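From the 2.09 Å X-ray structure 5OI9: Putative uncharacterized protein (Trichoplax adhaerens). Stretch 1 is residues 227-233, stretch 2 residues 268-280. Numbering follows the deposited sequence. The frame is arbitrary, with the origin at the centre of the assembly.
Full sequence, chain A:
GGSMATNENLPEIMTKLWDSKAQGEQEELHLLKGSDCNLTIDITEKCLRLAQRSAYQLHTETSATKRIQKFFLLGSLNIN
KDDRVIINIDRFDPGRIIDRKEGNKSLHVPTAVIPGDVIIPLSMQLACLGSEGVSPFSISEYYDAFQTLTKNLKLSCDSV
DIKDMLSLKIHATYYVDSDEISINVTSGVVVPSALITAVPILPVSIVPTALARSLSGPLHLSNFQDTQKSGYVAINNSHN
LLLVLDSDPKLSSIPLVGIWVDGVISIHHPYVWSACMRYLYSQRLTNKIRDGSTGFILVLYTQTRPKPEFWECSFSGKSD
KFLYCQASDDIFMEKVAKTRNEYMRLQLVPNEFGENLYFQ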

ATOM      1  N   THR A 227      -0.847   0.388 -14.751  1.00 63.37           N
ATOM      2  CA  THR A 227      -1.517  -0.656 -15.518  1.00 54.82           C
ATOM      3  C   THR A 227      -1.031  -2.033 -15.088  1.00 41.41           C
ATOM      4  O   THR A 227      -0.825  -2.924 -15.913  1.00 45.63           O
ATOM      5  CB  THR A 227      -1.304  -0.471 -17.017  1.00 67.16           C
ATOM      6  OG1 THR A 227       0.086  -0.241 -17.287  1.00 73.66           O
ATOM      7  CG2 THR A 227      -2.111   0.690 -17.519  1.00 73.95           C
ATOM      8  N   GLN A 228      -0.834  -2.216 -13.788  1.00 31.87           N
ATOM      9  CA  GLN A 228      -0.373  -3.493 -13.273  1.00 28.61           C
ATOM     10  C   GLN A 228      -1.533  -4.467 -13.138  1.00 20.29           C
ATOM     11  O   GLN A 228      -2.649  -4.089 -12.768  1.00 18.65           O
ATOM     12  CB  GLN A 228       0.311  -3.312 -11.917  1.00 24.17           C
ATOM     13  CG  GLN A 228       1.581  -2.485 -11.962  1.00 24.24           C
ATOM     14  CD  GLN A 228       1.313  -1.000 -11.858  1.00 31.35           C
ATOM     15  OE1 GLN A 228       0.357  -0.576 -11.212  1.00 36.72           O
ATOM     16  NE2 GLN A 228       2.158  -0.199 -12.500  1.00 37.34           N
ATOM     17  N   LYS A 229      -1.267  -5.728 -13.460  1.00 22.47           N
ATOM     18  CA  LYS A 229      -2.159  -6.819 -13.111  1.00 19.86           C
ATOM     19  C   LYS A 229      -1.305  -8.016 -12.728  1.00 15.60           C
ATOM     20  O   LYS A 229      -0.128  -8.107 -13.089  1.00 13.04           O
ATOM     21  CB  LYS A 229      -3.131  -7.166 -14.248  1.00 20.41           C
ATOM     22  CG  LYS A 229      -2.481  -7.632 -15.536  1.00 35.27           C
ATOM     23  CD  LYS A 229      -3.551  -8.016 -16.553  1.00 46.63           C
ATOM     24  CE  LYS A 229      -2.975  -8.788 -17.727  1.00 38.58           C
ATOM     25  NZ  LYS A 229      -4.051  -9.437 -18.529  1.00 42.52           N
ATOM     26  N   SER A 230      -1.900  -8.925 -11.961  1.00 14.45           N
ATOM     27  CA  SER A 230      -1.159 -10.074 -11.474  1.00 12.98           C
ATOM     28  C   SER A 230      -2.101 -11.256 -11.335  1.00 14.28           C
ATOM     29  O   SER A 230      -3.327 -11.111 -11.345  1.00 12.20           O
ATOM     30  CB  SER A 230      -0.476  -9.780 -10.132  1.00 14.10           C
ATOM     31  OG  SER A 230      -1.411  -9.815  -9.069  1.00 12.56           O
ATOM     32  N   GLY A 231      -1.504 -12.432 -11.212  1.00 12.01           N
ATOM     33  CA  GLY A 231      -2.245 -13.652 -10.991  1.00 14.32           C
ATOM     34  C   GLY A 231      -1.374 -14.664 -10.288  1.00 14.90           C
ATOM     35  O   GLY A 231      -0.388 -14.299  -9.639  1.00 11.45           O
ATOM     36  N   TYR A 232      -1.711 -15.938 -10.420  1.00 11.00           N
ATOM     37  CA  TYR A 232      -1.005 -16.980  -9.697  1.00 12.58           C
ATOM     38  C   TYR A 232      -0.575 -18.071 -10.667  1.00 12.33           C
ATOM     39  O   TYR A 232      -1.091 -18.183 -11.783  1.00 12.08           O
ATOM     40  CB  TYR A 232      -1.878 -17.519  -8.553  1.00 12.13           C
ATOM     41  CG  TYR A 232      -2.259 -16.406  -7.602  1.00 10.61           C
ATOM     42  CD1 TYR A 232      -1.412 -16.033  -6.569  1.00 12.65           C
ATOM     43  CD2 TYR A 232      -3.437 -15.690  -7.772  1.00 13.83           C
ATOM     44  CE1 TYR A 232      -1.738 -14.995  -5.712  1.00 13.66           C
ATOM     45  CE2 TYR A 232      -3.776 -14.651  -6.922  1.00 12.74           C
ATOM     46  CZ  TYR A 232      -2.922 -14.310  -5.891  1.00 17.80           C
ATOM     47  OH  TYR A 232      -3.247 -13.274  -5.038  1.00 15.00           O
ATOM     48  N   VAL A 233       0.409 -18.855 -10.235  1.00 13.25           N
ATOM     49  CA  VAL A 233       1.045 -19.862 -11.075  1.00 13.29           C
ATOM     50  C   VAL A 233       0.763 -21.230 -10.476  1.00 10.57           C
ATOM     51  O   VAL A 233       1.119 -21.498  -9.321  1.00 10.69           O
ATOM     52  CB  VAL A 233       2.558 -19.626 -11.206  1.00 12.09           C
ATOM     53  CG1 VAL A 233       3.186 -20.708 -12.077  1.00 11.16           C
ATOM     54  CG2 VAL A 233       2.834 -18.246 -11.775  1.00 10.94           C
TER
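Stretch 2 268-280: HHPYVWSACMRYL

Stretch 2 is a helix laid along a strand. Residues 229-233 are extended, and the helix of stretch 2 runs in broadly the same direction, 34° apart (signed crossing angle -34°), with the two axes approaching to 9.8 Å. Because a helix rises more slowly per residue than a strand, two residues of stretch 1 are matched by about four of stretch 2: Gln228 lies nearest Tyr271 (7.4 Å between CA atoms), Ser230 nearest Ala275 (7.2 Å between CA atoms), and Tyr232 nearest Tyr279 (8.3 Å between CA atoms). One face of the helix therefore meets the strand, once per turn.

His269 occupies the N-cap position, right before the helix; its ND1 accepts a hydrogen bond from Tyr271 N at 3.0 Å and so satisfies an amide that the first turn leaves without a backbone partner.

Along stretch 1, Thr227 reaches nothing in the helix. Gln228, just before the strand, points toward the helix and makes an intimate contact. Its CB sits over one face of the Tyr271 ring, 3.4 Å from the ring centroid and only 5° off the normal, a CH-pi contact that uses the aliphatic base of a polar side chain. Farther out, Gln228 NE2 comes to 3.3 Å from His269 NE2, but the angle is poor and this is packing, not a hydrogen bond. With chi1 at t, Tyr271 extends its ring across the start of the strand, bringing its OH to 3.3 Å from Lys229 C. The Lys229 side chain itself points away from the helix, as suits a long charged residue at an exposed position.

Ser230 turns back toward the helix, as the alternation of a strand requires. It lies opposite the small Ala275 in the register, with Ser230 OG 4.4 Å from Ala275 CB. Ser230 OG also lies 3.3 Å from Tyr271 OH, a weak hydrogen bond. At Gly231 a CB would point away from the helix.

Tyr232 leaves the backbone sideways, but its long side chain brings the ring back to the helix. Its CD1 packs 3.7 Å from Tyr279 CD1, which lies at the edge of the Tyr232 ring, while Tyr232 OH reaches 3.9 Å from Arg278 CG, an aliphatic part of that side chain. A water bridges the elements, donating to Ala275 O at 2.9 Å and joined to Tyr232 OH by a weak hydrogen bond of 3.0 Å. Val233 points sideways and makes no contact.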

ATOM      1  N   HIS A 268      11.753  -3.930  -9.337  1.00 17.58           N
ATOM      2  CA  HIS A 268      11.798  -2.988  -8.227  1.00 20.41           C
ATOM      3  C   HIS A 268      10.499  -2.215  -8.040  1.00 19.98           C
ATOM      4  O   HIS A 268      10.377  -1.479  -7.055  1.00 21.22           O
ATOM      5  CB  HIS A 268      12.951  -2.003  -8.427  1.00 20.31           C
ATOM      6  CG  HIS A 268      14.281  -2.665  -8.603  1.00 21.32           C
ATOM      7  ND1 HIS A 268      14.953  -3.274  -7.566  1.00 26.57           N
ATOM      8  CD2 HIS A 268      15.063  -2.817  -9.699  1.00 21.81           C
ATOM      9  CE1 HIS A 268      16.092  -3.771  -8.013  1.00 21.84           C
ATOM     10  NE2 HIS A 268      16.182  -3.509  -9.304  1.00 22.05           N
ATOM     11  N   HIS A 269       9.542  -2.353  -8.950  1.00 17.05           N
ATOM     12  CA  HIS A 269       8.260  -1.685  -8.786  1.00 19.70           C
ATOM     13  C   HIS A 269       7.581  -2.193  -7.518  1.00 17.86           C
ATOM     14  O   HIS A 269       7.500  -3.413  -7.312  1.00 19.22           O
ATOM     15  CB  HIS A 269       7.373  -1.932 -10.006  1.00 14.96           C
ATOM     16  CG  HIS A 269       6.202  -1.004 -10.106  1.00 16.56           C
ATOM     17  ND1 HIS A 269       5.107  -1.090  -9.274  1.00 15.88           N
ATOM     18  CD2 HIS A 269       5.952   0.026 -10.950  1.00 21.08           C
ATOM     19  CE1 HIS A 269       4.234  -0.152  -9.597  1.00 15.79           C
ATOM     20  NE2 HIS A 269       4.723   0.539 -10.611  1.00 20.06           N
ATOM     21  N   PRO A 270       7.098  -1.308  -6.641  1.00 20.51           N
ATOM     22  CA  PRO A 270       6.493  -1.780  -5.383  1.00 13.63           C
ATOM     23  C   PRO A 270       5.288  -2.687  -5.580  1.00 14.24           C
ATOM     24  O   PRO A 270       4.924  -3.416  -4.649  1.00 16.09           O
ATOM     25  CB  PRO A 270       6.109  -0.479  -4.660  1.00 20.99           C
ATOM     26  CG  PRO A 270       6.105   0.578  -5.718  1.00 23.79           C
ATOM     27  CD  PRO A 270       7.115   0.161  -6.741  1.00 22.21           C
ATOM     28  N   TYR A 271       4.660  -2.672  -6.758  1.00 13.22           N
ATOM     29  CA  TYR A 271       3.560  -3.594  -7.016  1.00 15.37           C
ATOM     30  C   TYR A 271       4.027  -5.046  -6.999  1.00 14.68           C
ATOM     31  O   TYR A 271       3.263  -5.935  -6.609  1.00 12.92           O
ATOM     32  CB  TYR A 271       2.902  -3.265  -8.357  1.00 10.76           C
ATOM     33  CG  TYR A 271       1.740  -4.166  -8.715  1.00 12.47           C
ATOM     34  CD1 TYR A 271       0.457  -3.887  -8.261  1.00 13.71           C
ATOM     35  CD2 TYR A 271       1.924  -5.290  -9.511  1.00 11.55           C
ATOM     36  CE1 TYR A 271      -0.608  -4.703  -8.583  1.00 13.03           C
ATOM     37  CE2 TYR A 271       0.863  -6.112  -9.840  1.00 14.55           C
ATOM     38  CZ  TYR A 271      -0.401  -5.813  -9.374  1.00 16.46           C
ATOM     39  OH  TYR A 271      -1.462  -6.625  -9.700  1.00 15.41           O
ATOM     40  N   VAL A 272       5.266  -5.305  -7.425  1.00 12.50           N
ATOM     41  CA  VAL A 272       5.785  -6.670  -7.431  1.00 16.96           C
ATOM     42  C   VAL A 272       5.914  -7.196  -6.008  1.00 12.49           C
ATOM     43  O   VAL A 272       5.463  -8.303  -5.692  1.00 12.10           O
ATOM     44  CB  VAL A 272       7.131  -6.728  -8.176  1.00 14.70           C
ATOM     45  CG1 VAL A 272       7.719  -8.129  -8.099  1.00 14.30           C
ATOM     46  CG2 VAL A 272       6.953  -6.293  -9.622  1.00 13.35           C
ATOM     47  N   TRP A 273       6.542  -6.409  -5.132  1.00 10.07           N
ATOM     48  CA  TRP A 273       6.617  -6.766  -3.720  1.00 12.31           C
ATOM     49  C   TRP A 273       5.228  -6.950  -3.123  1.00  9.98           C
ATOM     50  O   TRP A 273       5.010  -7.854  -2.308  1.00 11.70           O
ATOM     51  CB  TRP A 273       7.395  -5.692  -2.964  1.00 10.96           C
ATOM     52  CG  TRP A 273       7.479  -5.890  -1.482  1.00 13.48           C
ATOM     53  CD1 TRP A 273       8.413  -6.616  -0.801  1.00 16.55           C
ATOM     54  CD2 TRP A 273       6.608  -5.328  -0.491  1.00 12.81           C
ATOM     55  NE1 TRP A 273       8.172  -6.549   0.550  1.00 20.45           N
ATOM     56  CE2 TRP A 273       7.072  -5.762   0.767  1.00 17.18           C
ATOM     57  CE3 TRP A 273       5.483  -4.501  -0.546  1.00 15.51           C
ATOM     58  CZ2 TRP A 273       6.449  -5.397   1.960  1.00 18.87           C
ATOM     59  CZ3 TRP A 273       4.863  -4.142   0.640  1.00 15.15           C
ATOM     60  CH2 TRP A 273       5.347  -4.591   1.874  1.00 15.05           C
ATOM     61  N   SER A 274       4.271  -6.110  -3.532  1.00  9.88           N
ATOM     62  CA  SER A 274       2.912  -6.219  -3.011  1.00  9.32           C
ATOM     63  C   SER A 274       2.274  -7.544  -3.406  1.00 12.98           C
ATOM     64  O   SER A 274       1.569  -8.167  -2.601  1.00 11.86           O
ATOM     65  CB  SER A 274       2.066  -5.046  -3.504  1.00 11.01           C
ATOM     66  OG  SER A 274       2.603  -3.808  -3.064  1.00 16.08           O
ATOM     67  N   ALA A 275       2.512  -7.993  -4.642  1.00 11.28           N
ATOM     68  CA  ALA A 275       1.993  -9.288  -5.066  1.00 10.09           C
ATOM     69  C   ALA A 275       2.652 -10.423  -4.289  1.00 10.71           C
ATOM     70  O   ALA A 275       1.976 -11.377  -3.884  1.00 13.38           O
ATOM     71  CB  ALA A 275       2.197  -9.465  -6.569  1.00  7.29           C
ATOM     72  N   CYS A 276       3.966 -10.331  -4.063  1.00 10.53           N
ATOM     73  CA  CYS A 276       4.664 -11.343  -3.273  1.00 16.34           C
ATOM     74  C   CYS A 276       4.098 -11.429  -1.860  1.00 16.23           C
ATOM     75  O   CYS A 276       3.831 -12.524  -1.351  1.00 12.45           O
ATOM     76  CB  CYS A 276       6.161 -11.034  -3.225  1.00 15.85           C
ATOM     77  SG  CYS A 276       7.007 -11.121  -4.818  1.00 14.66           S
HETATM   78  N   MSE A 277       3.917 -10.281  -1.209  1.00 12.59           N
HETATM   79  CA  MSE A 277       3.366 -10.233   0.142  1.00 10.73           C
HETATM   80  C   MSE A 277       1.972 -10.831   0.191  1.00 13.90           C
HETATM   81  O   MSE A 277       1.646 -11.621   1.080  1.00 15.81           O
HETATM   82  CB  MSE A 277       3.325  -8.792   0.652  1.00 16.38           C
HETATM   83  CG  MSE A 277       4.695  -8.201   0.881  1.00 14.57           C
HETATM   84 SE   MSE A 277       5.688  -9.180   2.234  1.00 24.87          SE
HETATM   85  CE  MSE A 277       4.807  -8.424   3.791  1.00 22.49           C
ATOM     86  N   ARG A 278       1.153 -10.437  -0.783  1.00 10.46           N
ATOM     87  CA  ARG A 278      -0.208 -10.953  -0.867  1.00 11.37           C
ATOM     88  C   ARG A 278      -0.217 -12.472  -1.007  1.00 16.76           C
ATOM     89  O   ARG A 278      -1.028 -13.156  -0.371  1.00 14.76           O
ATOM     90  CB  ARG A 278      -0.927 -10.297  -2.041  1.00 17.80           C
ATOM     91  CG  ARG A 278      -2.347 -10.756  -2.222  1.00 22.07           C
ATOM     92  CD  ARG A 278      -3.238 -10.297  -1.080  1.00 22.29           C
ATOM     93  NE  ARG A 278      -4.586 -10.817  -1.263  1.00 23.93           N
ATOM     94  CZ  ARG A 278      -5.492 -10.259  -2.056  1.00 23.88           C
ATOM     95  NH1 ARG A 278      -5.195  -9.154  -2.727  1.00 19.82           N
ATOM     96  NH2 ARG A 278      -6.696 -10.802  -2.175  1.00 29.33           N
ATOM     97  N   TYR A 279       0.680 -13.017  -1.834  1.00 13.86           N
ATOM     98  CA  TYR A 279       0.765 -14.468  -1.987  1.00 14.33           C
ATOM     99  C   TYR A 279       1.211 -15.135  -0.690  1.00 14.25           C
ATOM    100  O   TYR A 279       0.659 -16.168  -0.293  1.00 12.82           O
ATOM    101  CB  TYR A 279       1.719 -14.815  -3.131  1.00 11.09           C
ATOM    102  CG  TYR A 279       1.916 -16.298  -3.363  1.00 13.12           C
ATOM    103  CD1 TYR A 279       0.923 -17.068  -3.959  1.00  8.73           C
ATOM    104  CD2 TYR A 279       3.103 -16.924  -3.004  1.00 12.69           C
ATOM    105  CE1 TYR A 279       1.103 -18.422  -4.182  1.00 10.88           C
ATOM    106  CE2 TYR A 279       3.294 -18.278  -3.225  1.00 10.07           C
ATOM    107  CZ  TYR A 279       2.290 -19.023  -3.811  1.00 11.59           C
ATOM    108  OH  TYR A 279       2.475 -20.372  -4.026  1.00 11.73           O
ATOM    109  N   LEU A 280       2.202 -14.553  -0.013  1.00 11.20           N
ATOM    110  CA  LEU A 280       2.708 -15.153   1.220  1.00 15.00           C
ATOM    111  C   LEU A 280       1.675 -15.095   2.339  1.00 17.15           C
ATOM    112  O   LEU A 280       1.551 -16.042   3.126  1.00 14.28           O
ATOM    113  CB  LEU A 280       3.992 -14.453   1.657  1.00 13.57           C
ATOM    114  CG  LEU A 280       5.203 -14.660   0.753  1.00 19.13           C
ATOM    115  CD1 LEU A 280       6.424 -13.980   1.336  1.00 20.33           C
ATOM    116  CD2 LEU A 280       5.452 -16.143   0.554  1.00 14.83           C
TER
HETATM  117  O   HOH W   1      -0.502 -12.132  -5.171  1.00 15.41           O